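Local structure of hypothetical protein EF3068 (Enterococcus faecalis, 2B6C) at residues K95-D108 with L131-V143. The protein is predicted to be a DNA alkylation repair enzyme of the AlkD-like family, probably acting on alkylated DNA, although its function has not been established. Residues are numbered along the deposited sequence; the frame is centred on the assembly and turned at random.
With SO4 (sulfate ion), chain I.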
ATOM      1  N   LYS B  95     -12.530   9.623  14.825  1.00 17.70           N
ATOM      2  CA  LYS B  95     -13.433   9.027  15.813  1.00 18.27           C
ATOM      3  C   LYS B  95     -14.791   9.748  15.835  1.00 17.58           C
ATOM      4  O   LYS B  95     -15.812   9.120  16.110  1.00 17.80           O
ATOM      5  CB  LYS B  95     -12.795   8.946  17.230  1.00 18.69           C
ATOM      6  CG  LYS B  95     -13.854   8.725  18.349  1.00 19.84           C
ATOM      7  CD  LYS B  95     -13.308   8.240  19.678  1.00 19.96           C
ATOM      8  CE  LYS B  95     -14.445   8.147  20.721  1.00 21.14           C
ATOM      9  NZ  LYS B  95     -15.045   9.502  20.971  1.00 18.82           N
ATOM     10  N   ALA B  96     -14.801  11.046  15.503  1.00 17.48           N
ATOM     11  CA  ALA B  96     -16.036  11.808  15.401  1.00 17.94           C
ATOM     12  C   ALA B  96     -17.070  11.183  14.448  1.00 17.63           C
ATOM     13  O   ALA B  96     -18.267  11.426  14.601  1.00 18.16           O
ATOM     14  CB  ALA B  96     -15.774  13.315  15.038  1.00 17.65           C
ATOM     15  N   TYR B  97     -16.622  10.401  13.470  1.00 17.18           N
ATOM     16  CA  TYR B  97     -17.529   9.781  12.499  1.00 16.20           C
ATOM     17  C   TYR B  97     -18.204   8.502  12.999  1.00 16.79           C
ATOM     18  O   TYR B  97     -19.269   8.141  12.504  1.00 17.06           O
ATOM     19  CB  TYR B  97     -16.809   9.422  11.203  1.00 17.25           C
ATOM     20  CG  TYR B  97     -16.461  10.574  10.298  1.00 17.52           C
ATOM     21  CD1 TYR B  97     -17.437  11.213   9.546  1.00 16.99           C
ATOM     22  CD2 TYR B  97     -15.131  10.997  10.166  1.00 19.91           C
ATOM     23  CE1 TYR B  97     -17.107  12.277   8.687  1.00 18.87           C
ATOM     24  CE2 TYR B  97     -14.782  12.060   9.319  1.00 18.45           C
ATOM     25  CZ  TYR B  97     -15.776  12.696   8.582  1.00 19.86           C
ATOM     26  OH  TYR B  97     -15.435  13.748   7.725  1.00 20.49           O
ATOM     27  N   VAL B  98     -17.607   7.816  13.963  1.00 16.27           N
ATOM     28  CA  VAL B  98     -18.101   6.501  14.366  1.00 16.59           C
ATOM     29  C   VAL B  98     -19.596   6.500  14.826  1.00 17.52           C
ATOM     30  O   VAL B  98     -20.384   5.720  14.314  1.00 17.22           O
ATOM     31  CB  VAL B  98     -17.128   5.809  15.374  1.00 17.59           C
ATOM     32  CG1 VAL B  98     -17.769   4.535  15.953  1.00 17.66           C
ATOM     33  CG2 VAL B  98     -15.786   5.496  14.689  1.00 16.16           C
ATOM     34  N   PRO B  99     -19.987   7.433  15.729  1.00 17.95           N
ATOM     35  CA  PRO B  99     -21.386   7.582  16.106  1.00 17.53           C
ATOM     36  C   PRO B  99     -22.307   8.252  15.045  1.00 17.49           C
ATOM     37  O   PRO B  99     -23.546   8.158  15.184  1.00 16.09           O
ATOM     38  CB  PRO B  99     -21.342   8.490  17.363  1.00 18.56           C
ATOM     39  CG  PRO B  99     -19.972   8.900  17.570  1.00 17.39           C
ATOM     40  CD  PRO B  99     -19.106   8.375  16.454  1.00 17.01           C
ATOM     41  N   GLN B 100     -21.739   8.908  14.023  1.00 16.90           N
ATOM     42  CA  GLN B 100     -22.556   9.515  12.960  1.00 16.77           C
ATOM     43  C   GLN B 100     -23.071   8.508  11.927  1.00 15.89           C
ATOM     44  O   GLN B 100     -22.283   7.705  11.379  1.00 16.19           O
ATOM     45  CB  GLN B 100     -21.825  10.628  12.212  1.00 17.41           C
ATOM     46  CG  GLN B 100     -21.231  11.750  13.032  1.00 18.05           C
ATOM     47  CD  GLN B 100     -20.498  12.736  12.099  1.00 19.83           C
ATOM     48  OE1 GLN B 100     -21.034  13.146  11.064  1.00 24.97           O
ATOM     49  NE2 GLN B 100     -19.278  13.097  12.449  1.00 23.11           N
ATOM     50  N   LYS B 101     -24.389   8.565  11.659  1.00 14.13           N
ATOM     51  CA  LYS B 101     -25.069   7.662  10.735  1.00 14.15           C
ATOM     52  C   LYS B 101     -24.683   6.189  11.074  1.00 14.40           C
ATOM     53  O   LYS B 101     -24.351   5.403  10.192  1.00 14.74           O
ATOM     54  CB  LYS B 101     -24.728   7.999   9.269  1.00 13.29           C
ATOM     55  CG  LYS B 101     -24.783   9.489   8.943  1.00 12.97           C
ATOM     56  CD  LYS B 101     -24.671   9.713   7.449  1.00 12.22           C
ATOM     57  CE  LYS B 101     -25.162  11.072   6.990  1.00 13.58           C
ATOM     58  NZ  LYS B 101     -25.353  11.022   5.514  1.00 16.89           N
ATOM     59  N   ALA B 102     -24.725   5.863  12.352  1.00 13.84           N
ATOM     60  CA  ALA B 102     -24.158   4.634  12.868  1.00 14.19           C
ATOM     61  C   ALA B 102     -25.108   3.461  12.816  1.00 14.02           C
ATOM     62  O   ALA B 102     -26.275   3.552  13.269  1.00 13.05           O
ATOM     63  CB  ALA B 102     -23.681   4.834  14.311  1.00 13.35           C
ATOM     64  N   TRP B 103     -24.581   2.351  12.297  1.00 13.05           N
ATOM     65  CA  TRP B 103     -25.254   1.059  12.364  1.00 15.13           C
ATOM     66  C   TRP B 103     -24.106   0.061  12.188  1.00 15.58           C
ATOM     67  O   TRP B 103     -22.981   0.491  11.961  1.00 16.66           O
ATOM     68  CB  TRP B 103     -26.298   0.934  11.241  1.00 14.52           C
ATOM     69  CG  TRP B 103     -27.243  -0.237  11.365  1.00 15.57           C
ATOM     70  CD1 TRP B 103     -27.419  -1.250  10.464  1.00 14.42           C
ATOM     71  CD2 TRP B 103     -28.163  -0.491  12.447  1.00 15.46           C
ATOM     72  NE1 TRP B 103     -28.396  -2.122  10.916  1.00 16.37           N
ATOM     73  CE2 TRP B 103     -28.881  -1.663  12.116  1.00 17.58           C
ATOM     74  CE3 TRP B 103     -28.472   0.185  13.643  1.00 14.62           C
ATOM     75  CZ2 TRP B 103     -29.866  -2.196  12.949  1.00 14.14           C
ATOM     76  CZ3 TRP B 103     -29.474  -0.353  14.474  1.00 17.88           C
ATOM     77  CH2 TRP B 103     -30.139  -1.535  14.119  1.00 16.69           C
ATOM     78  N   TRP B 104     -24.348  -1.248  12.255  1.00 15.29           N
ATOM     79  CA  TRP B 104     -23.188  -2.164  12.281  1.00 16.14           C
ATOM     80  C   TRP B 104     -22.365  -2.083  10.978  1.00 15.12           C
ATOM     81  O   TRP B 104     -21.167  -2.335  10.970  1.00 16.65           O
ATOM     82  CB  TRP B 104     -23.636  -3.608  12.581  1.00 16.12           C
ATOM     83  CG  TRP B 104     -24.546  -4.190  11.504  1.00 17.33           C
ATOM     84  CD1 TRP B 104     -25.925  -4.260  11.533  1.00 16.73           C
ATOM     85  CD2 TRP B 104     -24.143  -4.761  10.255  1.00 17.02           C
ATOM     86  NE1 TRP B 104     -26.394  -4.842  10.376  1.00 15.88           N
ATOM     87  CE2 TRP B 104     -25.330  -5.158   9.574  1.00 18.28           C
ATOM     88  CE3 TRP B 104     -22.891  -5.014   9.647  1.00 20.01           C
ATOM     89  CZ2 TRP B 104     -25.304  -5.773   8.323  1.00 15.40           C
ATOM     90  CZ3 TRP B 104     -22.869  -5.599   8.379  1.00 18.91           C
ATOM     91  CH2 TRP B 104     -24.073  -5.980   7.737  1.00 17.65           C
ATOM     92  N   ASP B 105     -23.015  -1.719   9.873  1.00 15.16           N
ATOM     93  CA  ASP B 105     -22.358  -1.684   8.582  1.00 14.16           C
ATOM     94  C   ASP B 105     -21.270  -0.587   8.506  1.00 14.49           C
ATOM     95  O   ASP B 105     -20.137  -0.869   8.077  1.00 15.47           O
ATOM     96  CB  ASP B 105     -23.384  -1.605   7.431  1.00 13.66           C
ATOM     97  CG  ASP B 105     -24.279  -0.364   7.489  1.00 12.74           C
ATOM     98  OD1 ASP B 105     -24.547   0.153   8.587  1.00 14.85           O
ATOM     99  OD2 ASP B 105     -24.736   0.110   6.412  1.00 10.83           O
ATOM    100  N   SER B 106     -21.598   0.636   8.920  1.00 12.66           N
ATOM    101  CA  SER B 106     -20.590   1.718   8.953  1.00 13.73           C
ATOM    102  C   SER B 106     -19.583   1.605  10.099  1.00 12.72           C
ATOM    103  O   SER B 106     -18.420   1.897   9.920  1.00 13.15           O
ATOM    104  CB  SER B 106     -21.236   3.115   8.994  1.00 12.42           C
ATOM    105  OG  SER B 106     -21.895   3.337  10.236  1.00 14.16           O
ATOM    106  N   VAL B 107     -20.048   1.214  11.285  1.00 13.45           N
ATOM    107  CA  VAL B 107     -19.185   1.104  12.460  1.00 13.06           C
ATOM    108  C   VAL B 107     -18.113   0.003  12.276  1.00 14.03           C
ATOM    109  O   VAL B 107     -16.939   0.208  12.653  1.00 15.13           O
ATOM    110  CB  VAL B 107     -20.029   0.873  13.765  1.00 12.58           C
ATOM    111  CG1 VAL B 107     -19.131   0.566  14.973  1.00 10.74           C
ATOM    112  CG2 VAL B 107     -20.898   2.107  14.049  1.00 11.29           C
ATOM    113  N   ASP B 108     -18.508  -1.139  11.717  1.00 14.36           N
ATOM    114  CA  ASP B 108     -17.572  -2.220  11.430  1.00 14.98           C
ATOM    115  C   ASP B 108     -16.619  -1.804  10.318  1.00 15.28           C
ATOM    116  O   ASP B 108     -15.458  -2.172  10.349  1.00 15.31           O
ATOM    117  CB  ASP B 108     -18.296  -3.534  11.054  1.00 14.64           C
ATOM    118  CG  ASP B 108     -19.049  -4.161  12.227  1.00 15.65           C
ATOM    119  OD1 ASP B 108     -18.853  -3.744  13.395  1.00 15.20           O
ATOM    120  OD2 ASP B 108     -19.853  -5.111  11.988  1.00 17.84           O
ATOM    121  N   LEU B 131      -9.241   5.758  23.087  1.00 17.77           N
ATOM    122  CA  LEU B 131     -10.215   6.657  22.455  1.00 18.59           C
ATOM    123  C   LEU B 131     -11.628   6.094  22.593  1.00 18.23           C
ATOM    124  O   LEU B 131     -12.593   6.822  22.827  1.00 18.72           O
ATOM    125  CB  LEU B 131      -9.949   6.799  20.942  1.00 19.08           C
ATOM    126  CG  LEU B 131      -8.824   7.649  20.390  1.00 20.60           C
ATOM    127  CD1 LEU B 131      -8.858   7.578  18.840  1.00 21.58           C
ATOM    128  CD2 LEU B 131      -8.926   9.094  20.929  1.00 21.88           C
ATOM    129  N   PHE B 132     -11.741   4.791  22.413  1.00 17.99           N
ATOM    130  CA  PHE B 132     -13.034   4.127  22.319  1.00 17.07           C
ATOM    131  C   PHE B 132     -13.434   3.423  23.625  1.00 17.35           C
ATOM    132  O   PHE B 132     -14.615   3.205  23.869  1.00 16.20           O
ATOM    133  CB  PHE B 132     -12.995   3.128  21.139  1.00 16.06           C
ATOM    134  CG  PHE B 132     -12.811   3.789  19.802  1.00 16.30           C
ATOM    135  CD1 PHE B 132     -13.894   4.391  19.147  1.00 15.82           C
ATOM    136  CD2 PHE B 132     -11.545   3.826  19.197  1.00 18.59           C
ATOM    137  CE1 PHE B 132     -13.726   5.042  17.882  1.00 19.18           C
ATOM    138  CE2 PHE B 132     -11.359   4.450  17.942  1.00 18.70           C
ATOM    139  CZ  PHE B 132     -12.445   5.056  17.279  1.00 17.41           C
ATOM    140  N   TYR B 133     -12.449   3.020  24.430  1.00 17.21           N
ATOM    141  CA  TYR B 133     -12.733   2.296  25.674  1.00 18.35           C
ATOM    142  C   TYR B 133     -13.638   3.115  26.628  1.00 18.74           C
ATOM    143  O   TYR B 133     -13.334   4.272  26.911  1.00 19.34           O
ATOM    144  CB  TYR B 133     -11.414   1.915  26.409  1.00 17.93           C
ATOM    145  CG  TYR B 133     -11.681   1.404  27.792  1.00 18.17           C
ATOM    146  CD1 TYR B 133     -12.201   0.120  27.978  1.00 15.76           C
ATOM    147  CD2 TYR B 133     -11.483   2.221  28.929  1.00 20.46           C
ATOM    148  CE1 TYR B 133     -12.500  -0.355  29.233  1.00 17.54           C
ATOM    149  CE2 TYR B 133     -11.773   1.732  30.212  1.00 19.38           C
ATOM    150  CZ  TYR B 133     -12.303   0.440  30.344  1.00 18.63           C
ATOM    151  OH  TYR B 133     -12.619  -0.094  31.587  1.00 19.98           O
ATOM    152  N   GLY B 134     -14.708   2.504  27.151  1.00 19.18           N
ATOM    153  CA  GLY B 134     -15.635   3.191  28.067  1.00 19.63           C
ATOM    154  C   GLY B 134     -16.416   4.388  27.501  1.00 19.91           C
ATOM    155  O   GLY B 134     -16.966   5.192  28.252  1.00 19.71           O
ATOM    156  N   ALA B 135     -16.454   4.533  26.182  1.00 19.58           N
ATOM    157  CA  ALA B 135     -17.265   5.594  25.553  1.00 19.14           C
ATOM    158  C   ALA B 135     -18.735   5.469  25.987  1.00 18.94           C
ATOM    159  O   ALA B 135     -19.194   4.365  26.282  1.00 18.16           O
ATOM    160  CB  ALA B 135     -17.143   5.494  24.059  1.00 18.89           C
ATOM    161  N   GLU B 136     -19.459   6.588  26.056  1.00 18.93           N
ATOM    162  CA  GLU B 136     -20.904   6.548  26.281  1.00 19.92           C
ATOM    163  C   GLU B 136     -21.678   5.864  25.142  1.00 18.45           C
ATOM    164  O   GLU B 136     -22.663   5.188  25.387  1.00 17.73           O
ATOM    165  CB  GLU B 136     -21.489   7.958  26.450  1.00 21.00           C
ATOM    166  CG  GLU B 136     -20.790   8.805  27.451  1.00 29.80           C
ATOM    167  CD  GLU B 136     -21.751   9.698  28.232  1.00 40.17           C
ATOM    168  OE1 GLU B 136     -22.328   9.207  29.249  1.00 44.09           O
ATOM    169  OE2 GLU B 136     -21.922  10.888  27.830  1.00 43.25           O
ATOM    170  N   ASN B 137     -21.264   6.074  23.897  1.00 17.40           N
ATOM    171  CA  ASN B 137     -22.000   5.525  22.760  1.00 16.96           C
ATOM    172  C   ASN B 137     -21.539   4.079  22.517  1.00 17.02           C
ATOM    173  O   ASN B 137     -20.343   3.838  22.368  1.00 17.37           O
ATOM    174  CB  ASN B 137     -21.805   6.444  21.544  1.00 17.29           C
ATOM    175  CG  ASN B 137     -22.607   6.021  20.332  1.00 18.07           C
ATOM    176  OD1 ASN B 137     -22.610   4.863  19.943  1.00 24.02           O
ATOM    177  ND2 ASN B 137     -23.245   6.969  19.704  1.00 19.16           N
ATOM    178  N   PHE B 138     -22.464   3.116  22.556  1.00 16.35           N
ATOM    179  CA  PHE B 138     -22.074   1.703  22.484  1.00 15.77           C
ATOM    180  C   PHE B 138     -21.406   1.364  21.157  1.00 15.53           C
ATOM    181  O   PHE B 138     -20.604   0.413  21.101  1.00 15.55           O
ATOM    182  CB  PHE B 138     -23.233   0.705  22.804  1.00 15.66           C
ATOM    183  CG  PHE B 138     -24.262   0.569  21.700  1.00 16.65           C
ATOM    184  CD1 PHE B 138     -23.987  -0.173  20.549  1.00 16.45           C
ATOM    185  CD2 PHE B 138     -25.510   1.183  21.813  1.00 17.21           C
ATOM    186  CE1 PHE B 138     -24.940  -0.312  19.535  1.00 15.48           C
ATOM    187  CE2 PHE B 138     -26.462   1.062  20.797  1.00 16.72           C
ATOM    188  CZ  PHE B 138     -26.164   0.288  19.645  1.00 16.61           C
ATOM    189  N   TRP B 139     -21.724   2.119  20.096  1.00 14.71           N
ATOM    190  CA  TRP B 139     -21.046   1.922  18.804  1.00 13.71           C
ATOM    191  C   TRP B 139     -19.544   2.169  18.924  1.00 13.95           C
ATOM    192  O   TRP B 139     -18.749   1.392  18.369  1.00 13.70           O
ATOM    193  CB  TRP B 139     -21.628   2.803  17.697  1.00 14.03           C
ATOM    194  CG  TRP B 139     -23.001   2.436  17.314  1.00 14.06           C
ATOM    195  CD1 TRP B 139     -24.140   3.230  17.434  1.00 13.65           C
ATOM    196  CD2 TRP B 139     -23.435   1.196  16.751  1.00 14.45           C
ATOM    197  NE1 TRP B 139     -25.230   2.547  16.994  1.00 13.33           N
ATOM    198  CE2 TRP B 139     -24.844   1.299  16.561  1.00 14.45           C
ATOM    199  CE3 TRP B 139     -22.784   0.008  16.382  1.00 15.15           C
ATOM    200  CZ2 TRP B 139     -25.611   0.242  16.019  1.00 14.59           C
ATOM    201  CZ3 TRP B 139     -23.565  -1.051  15.849  1.00 14.93           C
ATOM    202  CH2 TRP B 139     -24.952  -0.919  15.666  1.00 13.12           C
ATOM    203  N   ASN B 140     -19.142   3.225  19.666  1.00 14.27           N
ATOM    204  CA  ASN B 140     -17.722   3.427  19.947  1.00 14.40           C
ATOM    205  C   ASN B 140     -17.089   2.250  20.714  1.00 15.03           C
ATOM    206  O   ASN B 140     -15.959   1.877  20.436  1.00 15.31           O
ATOM    207  CB  ASN B 140     -17.441   4.733  20.694  1.00 14.42           C
ATOM    208  CG  ASN B 140     -17.523   5.954  19.805  1.00 14.34           C
ATOM    209  OD1 ASN B 140     -17.107   5.926  18.644  1.00 15.00           O
ATOM    210  ND2 ASN B 140     -18.067   7.051  20.347  1.00 15.64           N
ATOM    211  N   ARG B 141     -17.796   1.704  21.705  1.00 14.61           N
ATOM    212  CA  ARG B 141     -17.290   0.559  22.488  1.00 14.50           C
ATOM    213  C   ARG B 141     -17.236  -0.729  21.675  1.00 15.29           C
ATOM    214  O   ARG B 141     -16.367  -1.577  21.913  1.00 14.81           O
ATOM    215  CB  ARG B 141     -18.132   0.364  23.734  1.00 14.78           C
ATOM    216  CG  ARG B 141     -18.139   1.635  24.592  1.00 13.20           C
ATOM    217  CD  ARG B 141     -18.471   1.277  26.056  1.00 12.36           C
ATOM    218  NE  ARG B 141     -19.666   0.459  26.202  1.00 14.67           N
ATOM    219  CZ  ARG B 141     -20.920   0.919  26.139  1.00 15.90           C
ATOM    220  NH1 ARG B 141     -21.172   2.216  25.893  1.00 18.53           N
ATOM    221  NH2 ARG B 141     -21.923   0.076  26.320  1.00 13.40           N
ATOM    222  N   ARG B 142     -18.142  -0.859  20.695  1.00 15.16           N
ATOM    223  CA  ARG B 142     -18.001  -1.890  19.691  1.00 16.41           C
ATOM    224  C   ARG B 142     -16.617  -1.843  18.962  1.00 16.36           C
ATOM    225  O   ARG B 142     -15.998  -2.895  18.707  1.00 16.63           O
ATOM    226  CB  ARG B 142     -19.181  -1.868  18.708  1.00 15.95           C
ATOM    227  CG  ARG B 142     -19.108  -2.991  17.639  1.00 18.98           C
ATOM    228  CD  ARG B 142     -20.458  -3.165  16.928  1.00 16.80           C
ATOM    229  NE  ARG B 142     -20.394  -4.003  15.739  1.00 19.93           N
ATOM    230  CZ  ARG B 142     -20.964  -5.212  15.641  1.00 22.24           C
ATOM    231  NH1 ARG B 142     -20.883  -5.890  14.498  1.00 22.66           N
ATOM    232  NH2 ARG B 142     -21.631  -5.753  16.676  1.00 21.01           N
ATOM    233  N   VAL B 143     -16.163  -0.641  18.606  1.00 15.67           N
ATOM    234  CA  VAL B 143     -14.843  -0.459  18.020  1.00 15.85           C
ATOM    235  C   VAL B 143     -13.732  -0.890  19.001  1.00 15.83           C
ATOM    236  O   VAL B 143     -12.811  -1.572  18.565  1.00 15.97           O
ATOM    237  CB  VAL B 143     -14.602   1.007  17.474  1.00 16.01           C
ATOM    238  CG1 VAL B 143     -13.086   1.225  16.955  1.00 15.23           C
ATOM    239  CG2 VAL B 143     -15.573   1.315  16.331  1.00 15.47           C
TER
HETATM  240  S   SO4 I 402     -18.301   9.015  23.525  1.00 33.50           S
HETATM  241  O1  SO4 I 402     -18.722  10.312  22.995  1.00 32.18           O
HETATM  242  O2  SO4 I 402     -18.155   9.064  24.996  1.00 32.06           O
HETATM  243  O3  SO4 I 402     -16.957   8.715  22.997  1.00 33.73           O
HETATM  244  O4  SO4 I 402     -19.286   7.988  23.126  1.00 29.94           O
HETATM  245  O   HOH W   1     -17.035   9.661  18.780  1.00 18.11           O
HETATM  246  O   HOH W   2     -24.756   7.016  17.273  1.00 19.00           O
HETATM  247  O   HOH W   3     -27.683   4.430  15.362  1.00 24.90           O
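A sulfate ion is gripped from both segments: Lys-95 NZ bonds to its O3, while Asn-137 N, at 2.9 Å, and the side-chain Asn-140 ND2 both bond to its O4. Glu-136 N binds O2, so the anion, probably from the crystallisation liquor, rests at the N-terminal end of helix 138-146. Lys-95 gets there with its CG anti to the backbone N (chi1 163°) and its aliphatic chain laid over one face of the Phe-132 ring, CD 4.0 Å from the centroid in a CH-pi contact; Val-143 CG1 covers the opposite face. A water joins Lys-95 O and NZ to Asn-140 ND2, and another links Pro-99 O to Asn-137 ND2. By contrast, Asn-140 OD1 is buried against Val-98, with CG1 only 3.1 Å away, and has no hydrogen-bond partner in the model.

Trp-139 fills the middle of the contact. Ala-102 CB sits over its five-membered ring, 3.8 Å from the centroid, while Phe-138 CE1 lies against the other face. Trp-103 meets the six-membered ring obliquely, the planes at 58°, and Val-107 CG2 packs on CE3. Beyond it, Arg-142, extended from CG to NE, holds Asp-108 side-on: NE to OD1 and NH1 to OD2, both 2.8 Å, each oxygen using its syn lone pair, nearly in the guanidinium plane. Arg-142 NH2 turns to Phe-174 O, tying this bidentate salt bridge to helix 173-186. Helix segments 104-108 and 138-143 cross at -46°, a helix-on-helix packing consistent with the all-helical, HEAT-like repeat fold of AlkD-type proteins.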